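Local coordinates for protein choline dehydrogenase and related flavoproteins (Aspergillus oryzae, PDB 3Q9T) that acts as a formate oxidase of the glucose-methanol-choline oxidoreductase family, oxidising formate with 8-formyl-FAD at its catalytic site, at residues T70-R74 against F450-D454; G301-M305 against S428-V433; D306-F312 against V501-T507; D422-P426 against I548-C552. All blocks are in the same frame, centred on the assembly; numbering follows the deposited sequence.

Contact 1: T70-R74 against F450-D454; sequences TMVRR and FFAND
Arg74, at the end of the β-hairpin strand 67-74, closes on Asp454, at the start of helix 454-473, and Phe451 in the loop before it, so a salt bridge ties hairpin to helix. Its NH1 bonds Asp454 OD1 at 2.7 Å, and NH2 bonds the same oxygen at 3.0 Å: two nitrogens pinch one carboxylate atom end-on, with the two flat groups turned 32° from each other. NH1 also meets Phe451 O at 2.8 Å, nearly along the C=O axis. A guanidinium suits the place, since its edge carries N-H groups enough for both acceptors; the chain runs extended through chi2 and bends at chi3 (48°), which swings the group there.

At the other end the backbones join directly, Phe450 N to Met71 O at 3.0 Å. Beside it a Met-aromatic contact forms, the flexible thioether of Met71 lying obliquely to the ring, SD 4.1 Å from Phe450 CE2.

Farther out, Asp76 takes Arg74 NE in a second salt bridge, which fixes the rotation of the group. Asn453 is the helix N-cap, its OD1 accepting from Leu455 N. Lys68 of the second subunit bonds Arg74 O. Between the two ends, water 1 accepts from Arg73 N at 2.9 Å and can donate to Phe450 O at 3.0 Å.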
loop_
_atom_site.group_PDB
_atom_site.type_symbol
_atom_site.label_atom_id
_atom_site.label_comp_id
_atom_site.label_asym_id
_atom_site.label_seq_id
_atom_site.Cartn_x
_atom_site.Cartn_y
_atom_site.Cartn_z
ATOM N N THR A 70 8.164 0.642 0.594
ATOM C CA THR A 70 7.315 0.275 1.719
ATOM C C THR A 70 7.542 1.250 2.870
ATOM O O THR A 70 8.662 1.380 3.388
ATOM C CB THR A 70 7.617 -1.166 2.208
ATOM O OG1 THR A 70 7.334 -2.099 1.164
ATOM C CG2 THR A 70 6.788 -1.524 3.461
ATOM N N MET A 71 6.468 1.922 3.266
ATOM C CA MET A 71 6.518 2.952 4.296
ATOM C C MET A 71 6.452 2.324 5.670
ATOM O O MET A 71 7.212 2.679 6.572
ATOM C CB MET A 71 5.357 3.929 4.110
ATOM C CG MET A 71 5.433 4.714 2.794
ATOM S SD MET A 71 6.682 6.031 2.852
ATOM C CE MET A 71 7.439 5.809 1.247
ATOM N N VAL A 72 5.521 1.394 5.829
ATOM C CA VAL A 72 5.426 0.642 7.054
ATOM C C VAL A 72 5.138 -0.818 6.789
ATOM O O VAL A 72 4.409 -1.162 5.857
ATOM C CB VAL A 72 4.451 1.290 8.097
ATOM C CG1 VAL A 72 3.686 2.443 7.496
ATOM C CG2 VAL A 72 3.539 0.268 8.724
ATOM N N ARG A 73 5.769 -1.664 7.596
ATOM C CA ARG A 73 5.607 -3.102 7.521
ATOM C C ARG A 73 5.527 -3.649 8.939
ATOM O O ARG A 73 6.524 -4.093 9.495
ATOM C CB ARG A 73 6.780 -3.742 6.763
ATOM C CG ARG A 73 6.607 -5.241 6.525
ATOM C CD ARG A 73 7.739 -5.817 5.678
ATOM N NE ARG A 73 7.586 -5.463 4.272
ATOM C CZ ARG A 73 8.588 -5.413 3.396
ATOM N NH1 ARG A 73 8.349 -5.092 2.126
ATOM N NH2 ARG A 73 9.833 -5.685 3.782
ATOM N N ARG A 74 4.339 -3.550 9.527
ATOM C CA ARG A 74 4.047 -4.094 10.840
ATOM C C ARG A 74 3.128 -5.284 10.609
ATOM O O ARG A 74 2.578 -5.432 9.518
ATOM C CB ARG A 74 3.317 -3.058 11.705
ATOM C CG ARG A 74 4.155 -1.835 12.117
ATOM C CD ARG A 74 3.257 -0.700 12.621
ATOM N NE ARG A 74 2.273 -1.168 13.602
ATOM C CZ ARG A 74 2.487 -1.228 14.916
ATOM N NH1 ARG A 74 3.651 -0.839 15.434
ATOM N NH2 ARG A 74 1.530 -1.666 15.716
ATOM N N PHE A 450 8.770 2.329 9.115
ATOM C CA PHE A 450 8.229 3.370 9.974
ATOM C C PHE A 450 7.321 2.750 11.034
ATOM O O PHE A 450 6.493 1.863 10.735
ATOM C CB PHE A 450 7.406 4.373 9.151
ATOM C CG PHE A 450 8.217 5.371 8.368
ATOM C CD1 PHE A 450 9.449 5.831 8.838
ATOM C CD2 PHE A 450 7.714 5.902 7.186
ATOM C CE1 PHE A 450 10.169 6.773 8.134
ATOM C CE2 PHE A 450 8.446 6.844 6.458
ATOM C CZ PHE A 450 9.665 7.288 6.940
ATOM N N PHE A 451 7.465 3.218 12.268
ATOM C CA PHE A 451 6.549 2.850 13.341
ATOM C C PHE A 451 6.614 1.351 13.734
ATOM O O PHE A 451 5.650 0.786 14.248
ATOM C CB PHE A 451 5.124 3.276 12.972
ATOM C CG PHE A 451 4.972 4.767 12.799
ATOM C CD1 PHE A 451 5.122 5.625 13.891
ATOM C CD2 PHE A 451 4.693 5.319 11.555
ATOM C CE1 PHE A 451 4.997 6.983 13.747
ATOM C CE2 PHE A 451 4.564 6.702 11.401
ATOM C CZ PHE A 451 4.713 7.534 12.495
ATOM N N ALA A 452 7.744 0.708 13.474
ATOM C CA ALA A 452 7.930 -0.667 13.940
ATOM C C ALA A 452 7.687 -0.728 15.450
ATOM O O ALA A 452 7.117 -1.687 15.955
ATOM C CB ALA A 452 9.322 -1.174 13.593
ATOM N N ASN A 453 8.115 0.311 16.166
ATOM C CA ASN A 453 7.896 0.395 17.612
ATOM C C ASN A 453 6.640 1.226 17.919
ATOM O O ASN A 453 6.493 2.341 17.416
ATOM C CB ASN A 453 9.138 1.001 18.292
ATOM C CG ASN A 453 9.083 0.924 19.815
ATOM O OD1 ASN A 453 8.031 1.136 20.425
ATOM N ND2 ASN A 453 10.227 0.633 20.437
ATOM N N ASP A 454 5.734 0.689 18.734
ATOM C CA ASP A 454 4.506 1.408 19.123
ATOM C C ASP A 454 4.732 2.778 19.774
ATOM O O ASP A 454 3.930 3.704 19.589
ATOM C CB ASP A 454 3.668 0.544 20.059
ATOM C CG ASP A 454 2.893 -0.547 19.330
ATOM O OD1 ASP A 454 3.059 -0.710 18.097
ATOM O OD2 ASP A 454 2.118 -1.251 20.008
HETATM O O HOH W 1 7.156 -1.009 10.029
HETATM O O HOH W 2 0.023 -2.299 18.309
#

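Contact 2: G301-M305 against S428-V433; sequences GQNLM and SDPGEV
Gly431 O receives water 3 at 2.8 Å and, weakly, Leu304 N. The same water accepts from Asn303 N and donates to Gln302 OE1, so one water links both segments beside the weak Leu304 N bond. The side chain of Gln302 is thereby used at both ends, since its NE2 reaches Glu432 OE2 at 3.0 Å. That bond lies in the amide plane and uses the anti lone pair of the carboxylate oxygen, with the amide and carboxylate planes 84° apart. Glu432 arrives alongside because its CG sits between backbone N and carbonyl carbon (chi1 52°) and the chain is extended beyond.

Backbone bonds flank this pair: Gly431 N to Leu304 O and Val433 N to Gly301 O, each 2.7 Å. Gly301, without a side chain and with positive phi, lets its CA come to 3.5 Å from Val433 O. Pro430 lays its CB 3.4 Å from Asn303 CA, while the slim chain of Met305 passes SD 3.8 Å from Pro430 CA. Leu304 and Val433 pack apolar branches against helix 267-277, whose Glu270 binds FAD. Strand 431-434 is the middle strand of a small antiparallel sheet, between 302-304 and 445-447.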
loop_
_atom_site.group_PDB
_atom_site.type_symbol
_atom_site.label_atom_id
_atom_site.label_comp_id
_atom_site.label_asym_id
_atom_site.label_seq_id
_atom_site.Cartn_x
_atom_site.Cartn_y
_atom_site.Cartn_z
ATOM N N GLY A 301 23.257 -1.676 2.781
ATOM C CA GLY A 301 21.810 -1.637 2.605
ATOM C C GLY A 301 21.036 -1.746 3.921
ATOM O O GLY A 301 19.848 -1.452 3.959
ATOM N N GLN A 302 21.698 -2.198 4.990
ATOM C CA GLN A 302 21.066 -2.258 6.313
ATOM C C GLN A 302 21.088 -0.902 7.017
ATOM O O GLN A 302 21.738 0.032 6.547
ATOM C CB GLN A 302 21.747 -3.322 7.177
ATOM C CG GLN A 302 21.682 -4.701 6.554
ATOM C CD GLN A 302 20.249 -5.166 6.306
ATOM O OE1 GLN A 302 19.433 -5.225 7.228
ATOM N NE2 GLN A 302 19.937 -5.484 5.054
ATOM N N ASN A 303 20.364 -0.785 8.129
ATOM C CA ASN A 303 20.363 0.461 8.899
ATOM C C ASN A 303 19.760 1.653 8.169
ATOM O O ASN A 303 20.075 2.797 8.481
ATOM C CB ASN A 303 21.781 0.824 9.339
ATOM C CG ASN A 303 22.508 -0.349 9.956
ATOM O OD1 ASN A 303 22.019 -0.966 10.901
ATOM N ND2 ASN A 303 23.670 -0.683 9.407
ATOM N N LEU A 304 18.897 1.395 7.196
ATOM C CA LEU A 304 18.165 2.481 6.560
ATOM C C LEU A 304 17.288 3.164 7.619
ATOM O O LEU A 304 16.405 2.530 8.202
ATOM C CB LEU A 304 17.306 1.930 5.433
ATOM C CG LEU A 304 16.249 2.878 4.901
ATOM C CD1 LEU A 304 16.950 4.040 4.235
ATOM C CD2 LEU A 304 15.314 2.153 3.950
ATOM N N MET A 305 17.543 4.447 7.883
ATOM C CA MET A 305 16.740 5.198 8.856
ATOM C C MET A 305 16.237 6.507 8.256
ATOM O O MET A 305 16.997 7.241 7.606
ATOM C CB MET A 305 17.530 5.488 10.136
ATOM C CG MET A 305 16.648 5.849 11.319
ATOM S SD MET A 305 15.867 4.392 12.076
ATOM C CE MET A 305 14.780 5.227 13.226
ATOM N N SER A 428 11.995 3.461 16.398
ATOM C CA SER A 428 11.796 2.239 15.622
ATOM C C SER A 428 13.121 1.764 15.024
ATOM O O SER A 428 13.963 2.583 14.645
ATOM C CB SER A 428 10.769 2.457 14.508
ATOM O OG SER A 428 9.471 2.581 15.047
ATOM N N ASP A 429 13.317 0.446 14.967
ATOM C CA ASP A 429 14.468 -0.129 14.281
ATOM C C ASP A 429 14.504 0.368 12.838
ATOM O O ASP A 429 13.475 0.740 12.293
ATOM C CB ASP A 429 14.390 -1.660 14.279
ATOM C CG ASP A 429 14.757 -2.271 15.630
ATOM O OD1 ASP A 429 15.386 -1.581 16.454
ATOM O OD2 ASP A 429 14.408 -3.442 15.865
ATOM N N PRO A 430 15.692 0.362 12.224
ATOM C CA PRO A 430 15.881 0.754 10.826
ATOM C C PRO A 430 15.240 -0.230 9.861
ATOM O O PRO A 430 15.001 -1.380 10.216
ATOM C CB PRO A 430 17.401 0.711 10.649
ATOM C CG PRO A 430 17.897 -0.171 11.736
ATOM C CD PRO A 430 16.964 0.026 12.887
ATOM N N GLY A 431 14.964 0.232 8.648
ATOM C CA GLY A 431 14.533 -0.651 7.587
ATOM C C GLY A 431 15.754 -1.162 6.840
ATOM O O GLY A 431 16.856 -1.242 7.381
ATOM N N GLU A 432 15.560 -1.498 5.576
ATOM C CA GLU A 432 16.662 -1.991 4.764
ATOM C C GLU A 432 16.464 -1.687 3.284
ATOM O O GLU A 432 15.336 -1.485 2.799
ATOM C CB GLU A 432 16.848 -3.504 4.976
ATOM C CG GLU A 432 15.560 -4.329 4.782
ATOM C CD GLU A 432 15.812 -5.826 4.867
ATOM O OE1 GLU A 432 14.824 -6.595 4.788
ATOM O OE2 GLU A 432 16.993 -6.242 4.998
ATOM N N VAL A 433 17.577 -1.638 2.568
ATOM C CA VAL A 433 17.551 -1.640 1.116
ATOM C C VAL A 433 18.095 -2.979 0.633
ATOM O O VAL A 433 19.207 -3.365 0.977
ATOM C CB VAL A 433 18.410 -0.517 0.548
ATOM C CG1 VAL A 433 18.598 -0.696 -0.947
ATOM C CG2 VAL A 433 17.776 0.813 0.861
HETATM O O HOH W 3 18.551 -2.816 8.917
#

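Contact 3: D306-F312 against V501-T507; sequences DHPGVPF and VLDRCQT
Asp306 meets Thr507 just before strand 308-316 pairs antiparallel with the short strand 506-507, part of a large mixed sheet. Thr507 OG1 donates to Asp306 OD2; the modelled length, 2.4 Å, is very short and doubtful as a measure of strength. The same hydroxyl accepts from Phe509 N. Asp306 OD1 meanwhile takes His307 N at 2.6 Å, the donor standing 43° out of the carboxylate plane. The imidazole of His307 turns from the pairing, to a bond with His510.

Pro308, which has no N-H to offer, fits the non-hydrogen-bonded pair with Thr507. Gly309 then carries both strand bonds: its N to Gln506 O at 2.8 Å and its O from Gln506 N at 2.7 Å. Val310 follows with a compact branched side chain, CG2 packing 3.5 Å from Cys505 CB and also on Val501 CG1, where helix 494-504 ends; Met460 and Ile464 of helix 454-473 lie against it too. The Pro311 ring and the Gln506 side chain cross obliquely, CG beside OE1, while NE2 of that glutamine is held by Thr507 O and Ala403 O. Pro311 O accepts from water 4 at 2.6 Å, and this water takes Arg504 NH1 at 3.2 Å.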
loop_
_atom_site.group_PDB
_atom_site.type_symbol
_atom_site.label_atom_id
_atom_site.label_comp_id
_atom_site.label_asym_id
_atom_site.label_seq_id
_atom_site.Cartn_x
_atom_site.Cartn_y
_atom_site.Cartn_z
ATOM N N ASP A 306 14.954 6.786 8.468
ATOM C CA ASP A 306 14.318 7.968 7.898
ATOM C C ASP A 306 13.408 8.561 8.978
ATOM O O ASP A 306 13.199 7.936 10.024
ATOM C CB ASP A 306 13.526 7.557 6.654
ATOM C CG ASP A 306 13.032 8.752 5.814
ATOM O OD1 ASP A 306 13.333 9.909 6.135
ATOM O OD2 ASP A 306 12.338 8.516 4.805
ATOM N N HIS A 307 12.877 9.756 8.735
ATOM C CA HIS A 307 11.906 10.360 9.649
ATOM C C HIS A 307 10.488 10.101 9.147
ATOM O O HIS A 307 10.181 10.444 8.006
ATOM C CB HIS A 307 12.074 11.875 9.680
ATOM C CG HIS A 307 13.327 12.352 10.348
ATOM N ND1 HIS A 307 14.065 13.405 9.856
ATOM C CD2 HIS A 307 13.952 11.949 11.480
ATOM C CE1 HIS A 307 15.098 13.625 10.649
ATOM N NE2 HIS A 307 15.049 12.760 11.646
ATOM N N PRO A 308 9.603 9.549 9.997
ATOM C CA PRO A 308 8.214 9.438 9.536
ATOM C C PRO A 308 7.547 10.794 9.729
ATOM O O PRO A 308 7.942 11.525 10.634
ATOM C CB PRO A 308 7.613 8.411 10.495
ATOM C CG PRO A 308 8.366 8.643 11.779
ATOM C CD PRO A 308 9.741 9.174 11.418
ATOM N N GLY A 309 6.595 11.140 8.868
ATOM C CA GLY A 309 5.903 12.404 8.967
ATOM C C GLY A 309 4.422 12.118 8.843
ATOM O O GLY A 309 4.029 11.300 8.016
ATOM N N VAL A 310 3.608 12.741 9.693
ATOM C CA VAL A 310 2.173 12.788 9.439
ATOM C C VAL A 310 1.738 14.230 9.183
ATOM O O VAL A 310 1.519 14.997 10.114
ATOM C CB VAL A 310 1.335 12.155 10.580
ATOM C CG1 VAL A 310 -0.161 12.396 10.344
ATOM C CG2 VAL A 310 1.635 10.668 10.690
ATOM N N PRO A 311 1.635 14.613 7.909
ATOM C CA PRO A 311 1.162 15.971 7.640
ATOM C C PRO A 311 -0.348 16.053 7.783
ATOM O O PRO A 311 -1.043 15.045 7.651
ATOM C CB PRO A 311 1.544 16.197 6.169
ATOM C CG PRO A 311 2.412 15.026 5.776
ATOM C CD PRO A 311 2.036 13.909 6.684
ATOM N N PHE A 312 -0.849 17.252 8.040
ATOM C CA PHE A 312 -2.280 17.484 8.051
ATOM C C PHE A 312 -2.593 18.897 7.571
ATOM O O PHE A 312 -1.810 19.827 7.787
ATOM C CB PHE A 312 -2.869 17.203 9.442
ATOM C CG PHE A 312 -2.480 18.197 10.495
ATOM C CD1 PHE A 312 -3.151 19.405 10.610
ATOM C CD2 PHE A 312 -1.458 17.912 11.397
ATOM C CE1 PHE A 312 -2.801 20.317 11.604
ATOM C CE2 PHE A 312 -1.109 18.821 12.387
ATOM C CZ PHE A 312 -1.789 20.028 12.492
ATOM N N VAL A 501 -2.402 7.505 12.166
ATOM C CA VAL A 501 -0.962 7.713 12.038
ATOM C C VAL A 501 -0.358 6.770 10.990
ATOM O O VAL A 501 0.353 7.195 10.079
ATOM C CB VAL A 501 -0.255 7.538 13.392
ATOM C CG1 VAL A 501 1.240 7.498 13.213
ATOM C CG2 VAL A 501 -0.651 8.663 14.341
ATOM N N LEU A 502 -0.668 5.484 11.102
ATOM C CA LEU A 502 -0.141 4.513 10.158
ATOM C C LEU A 502 -0.619 4.787 8.735
ATOM O O LEU A 502 0.143 4.653 7.775
ATOM C CB LEU A 502 -0.487 3.078 10.574
ATOM C CG LEU A 502 0.018 2.642 11.954
ATOM C CD1 LEU A 502 -0.466 1.254 12.267
ATOM C CD2 LEU A 502 1.549 2.720 12.053
ATOM N N ASP A 503 -1.874 5.162 8.594
ATOM C CA ASP A 503 -2.469 5.242 7.269
ATOM C C ASP A 503 -2.198 6.567 6.574
ATOM O O ASP A 503 -2.364 6.688 5.358
ATOM C CB ASP A 503 -3.977 4.972 7.326
ATOM C CG ASP A 503 -4.524 4.530 5.994
ATOM O OD1 ASP A 503 -3.877 3.673 5.348
ATOM O OD2 ASP A 503 -5.578 5.046 5.581
ATOM N N ARG A 504 -1.778 7.561 7.341
ATOM C CA ARG A 504 -1.613 8.895 6.793
ATOM C C ARG A 504 -0.169 9.365 6.780
ATOM O O ARG A 504 0.137 10.453 6.266
ATOM C CB ARG A 504 -2.415 9.878 7.622
ATOM C CG ARG A 504 -3.871 9.886 7.324
ATOM C CD ARG A 504 -4.293 11.319 7.201
ATOM N NE ARG A 504 -5.202 11.642 8.263
ATOM C CZ ARG A 504 -5.687 12.851 8.494
ATOM N NH1 ARG A 504 -5.304 13.886 7.756
ATOM N NH2 ARG A 504 -6.542 13.014 9.496
ATOM N N CYS A 505 0.713 8.573 7.377
ATOM C CA CYS A 505 2.102 8.981 7.492
ATOM C C CYS A 505 2.797 8.823 6.142
ATOM O O CYS A 505 2.310 8.110 5.265
ATOM C CB CYS A 505 2.818 8.137 8.543
ATOM S SG CYS A 505 3.178 6.456 7.986
ATOM N N GLN A 506 3.935 9.496 5.988
ATOM C CA GLN A 506 4.765 9.357 4.793
ATOM C C GLN A 506 6.193 9.602 5.210
ATOM O O GLN A 506 6.449 10.020 6.341
ATOM C CB GLN A 506 4.383 10.397 3.719
ATOM C CG GLN A 506 4.517 11.825 4.203
ATOM C CD GLN A 506 4.320 12.834 3.099
ATOM O OE1 GLN A 506 3.184 13.124 2.688
ATOM N NE2 GLN A 506 5.429 13.365 2.587
ATOM N N THR A 507 7.124 9.361 4.293
ATOM C CA THR A 507 8.507 9.780 4.487
ATOM C C THR A 507 8.570 11.295 4.623
ATOM O O THR A 507 7.865 12.013 3.915
ATOM C CB THR A 507 9.396 9.362 3.291
ATOM O OG1 THR A 507 10.734 9.826 3.507
ATOM C CG2 THR A 507 8.868 9.964 1.981
HETATM O O HOH W 4 -2.553 13.564 6.116
#

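Contact 4: D422-P426 against I548-C552; sequences DLVRP and IIPDC
Val424 and Arg425 press on the loop 548-552, and the packing is tightest where Val424 meets the Asp551 carbonyl. Its CG1 lies 3.0 Å and its CG2 3.2 Å from Asp551 O, so both methyls press on the oxygen from one side. The side chain is close to eclipsed (chi1 122°); this and the short approaches may reflect strain or imprecise modelling. Valine suits the spot simply as a small apolar group in a buried place.

Beside it the guanidinium of Arg425, brought round by bends at chi2 and chi3, works edge-on. NH1 and NH2 both bond Ile549 O, at 2.9 Å and 3.1 Å, with that oxygen in the guanidinium plane. NH1 also forms a salt bridge with Asp551 OD1 at 2.7 Å, but here the donor stands 71° out of the carboxylate plane, and the two flat groups are 75° apart. The carboxylate is also held by Thr108 OG1 on OD1 and His105 N on OD2.

Toward the outer end the contact thins. Arg425 NH2 is 3.6 Å from Ile549 CG2 and 4.0 Å from CG2 of Ile548, a partly exposed residue that offers methyl contact alone. The contact thus anchors the turn after strand 415-423 to the loop leading into helix 555-572. Ile549 O accepts from both NH1 and NH2, which fixes the guanidinium's rotation. The chemistry implies that the buried arginine is probably balanced by the buried carboxylate; the arginine and its neighbouring donors would tend to keep Asp551 ionised.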
loop_
_atom_site.group_PDB
_atom_site.type_symbol
_atom_site.label_atom_id
_atom_site.label_comp_id
_atom_site.label_asym_id
_atom_site.label_seq_id
_atom_site.Cartn_x
_atom_site.Cartn_y
_atom_site.Cartn_z
ATOM N N ASP A 422 6.802 16.033 11.786
ATOM C CA ASP A 422 7.958 15.212 11.489
ATOM C C ASP A 422 8.567 14.679 12.797
ATOM O O ASP A 422 9.114 15.452 13.582
ATOM C CB ASP A 422 8.956 16.092 10.738
ATOM C CG ASP A 422 10.246 15.384 10.407
ATOM O OD1 ASP A 422 10.556 14.349 11.043
ATOM O OD2 ASP A 422 10.971 15.890 9.520
ATOM N N LEU A 423 8.462 13.371 13.033
ATOM C CA LEU A 423 9.060 12.752 14.236
ATOM C C LEU A 423 10.555 12.637 13.959
ATOM O O LEU A 423 11.015 11.851 13.112
ATOM C CB LEU A 423 8.474 11.374 14.487
ATOM C CG LEU A 423 8.428 10.694 15.854
ATOM C CD1 LEU A 423 8.663 9.199 15.653
ATOM C CD2 LEU A 423 9.406 11.267 16.873
ATOM N N VAL A 424 11.318 13.442 14.671
ATOM C CA VAL A 424 12.687 13.710 14.291
ATOM C C VAL A 424 13.645 12.777 15.062
ATOM O O VAL A 424 14.766 12.492 14.627
ATOM C CB VAL A 424 12.907 15.228 14.523
ATOM C CG1 VAL A 424 14.028 15.493 15.467
ATOM C CG2 VAL A 424 12.997 15.979 13.191
ATOM N N ARG A 425 13.156 12.252 16.183
ATOM C CA ARG A 425 13.895 11.293 17.005
ATOM C C ARG A 425 13.085 10.012 17.229
ATOM O O ARG A 425 12.679 9.730 18.355
ATOM C CB ARG A 425 14.221 11.926 18.357
ATOM C CG ARG A 425 15.277 13.032 18.262
ATOM C CD ARG A 425 16.653 12.502 18.585
ATOM N NE ARG A 425 17.020 11.376 17.732
ATOM C CZ ARG A 425 17.658 11.479 16.567
ATOM N NH1 ARG A 425 18.010 12.660 16.065
ATOM N NH2 ARG A 425 17.935 10.388 15.886
ATOM N N PRO A 426 12.845 9.232 16.157
ATOM C CA PRO A 426 12.055 8.009 16.321
ATOM C C PRO A 426 12.923 6.949 16.983
ATOM O O PRO A 426 14.128 7.114 17.010
ATOM C CB PRO A 426 11.738 7.612 14.877
ATOM C CG PRO A 426 12.923 8.116 14.108
ATOM C CD PRO A 426 13.327 9.394 14.771
ATOM N N ILE A 548 23.660 8.231 12.580
ATOM C CA ILE A 548 22.531 8.564 13.454
ATOM C C ILE A 548 21.823 9.762 12.827
ATOM O O ILE A 548 22.427 10.822 12.660
ATOM C CB ILE A 548 22.989 8.981 14.852
ATOM C CG1 ILE A 548 23.829 7.889 15.502
ATOM C CG2 ILE A 548 21.779 9.293 15.738
ATOM C CD1 ILE A 548 24.298 8.253 16.892
ATOM N N ILE A 549 20.561 9.600 12.453
ATOM C CA ILE A 549 19.886 10.637 11.655
ATOM C C ILE A 549 19.735 11.951 12.440
ATOM O O ILE A 549 19.331 11.945 13.592
ATOM C CB ILE A 549 18.503 10.147 11.149
ATOM C CG1 ILE A 549 17.948 11.098 10.079
ATOM C CG2 ILE A 549 17.538 9.976 12.333
ATOM C CD1 ILE A 549 16.546 10.677 9.529
ATOM N N PRO A 550 20.107 13.080 11.823
ATOM C CA PRO A 550 19.998 14.382 12.503
ATOM C C PRO A 550 18.558 14.713 12.919
ATOM O O PRO A 550 17.617 14.074 12.435
ATOM C CB PRO A 550 20.502 15.377 11.444
ATOM C CG PRO A 550 21.435 14.560 10.576
ATOM C CD PRO A 550 20.870 13.160 10.560
ATOM N N ASP A 551 18.391 15.717 13.781
ATOM C CA ASP A 551 17.093 15.988 14.418
ATOM C C ASP A 551 16.217 16.945 13.589
ATOM O O ASP A 551 15.499 17.784 14.132
ATOM C CB ASP A 551 17.321 16.560 15.823
ATOM C CG ASP A 551 18.517 15.918 16.524
ATOM O OD1 ASP A 551 18.323 15.026 17.379
ATOM O OD2 ASP A 551 19.663 16.281 16.195
ATOM N N CYS A 552 16.269 16.813 12.269
ATOM C CA CYS A 552 15.710 17.836 11.414
ATOM C C CYS A 552 15.980 17.449 9.984
ATOM O O CYS A 552 16.656 16.448 9.740
ATOM C CB CYS A 552 16.422 19.147 11.700
ATOM S SG CYS A 552 18.214 18.975 11.562
#

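How the contacts relate
The four contacts fasten distant parts of the chain to one another, at differing distances from the flavin. Contacts 1 and 2 have centres about 11 Å apart and meet where Asn453 N lies 2.9 Å from Ser428 OG. The Phe450 ring wedges into contact 3, its CE2 3.5 Å from Thr507 CA. Contacts 3 and 4 share a sheet, strands 308-316 and 415-423 being neighbours, with Pro308 O and Leu423 N 3.1 Å apart. Contact 2 adjoins contact 3 in sequence and touches contact 4 through Met305. Nearest the cofactor are contacts 3 and 4: the side chains of Thr507 and Cys552 each lie about 7 Å from the 8-formyl-FAD, against about 10 Å for Leu304 and 11 Å for Met71.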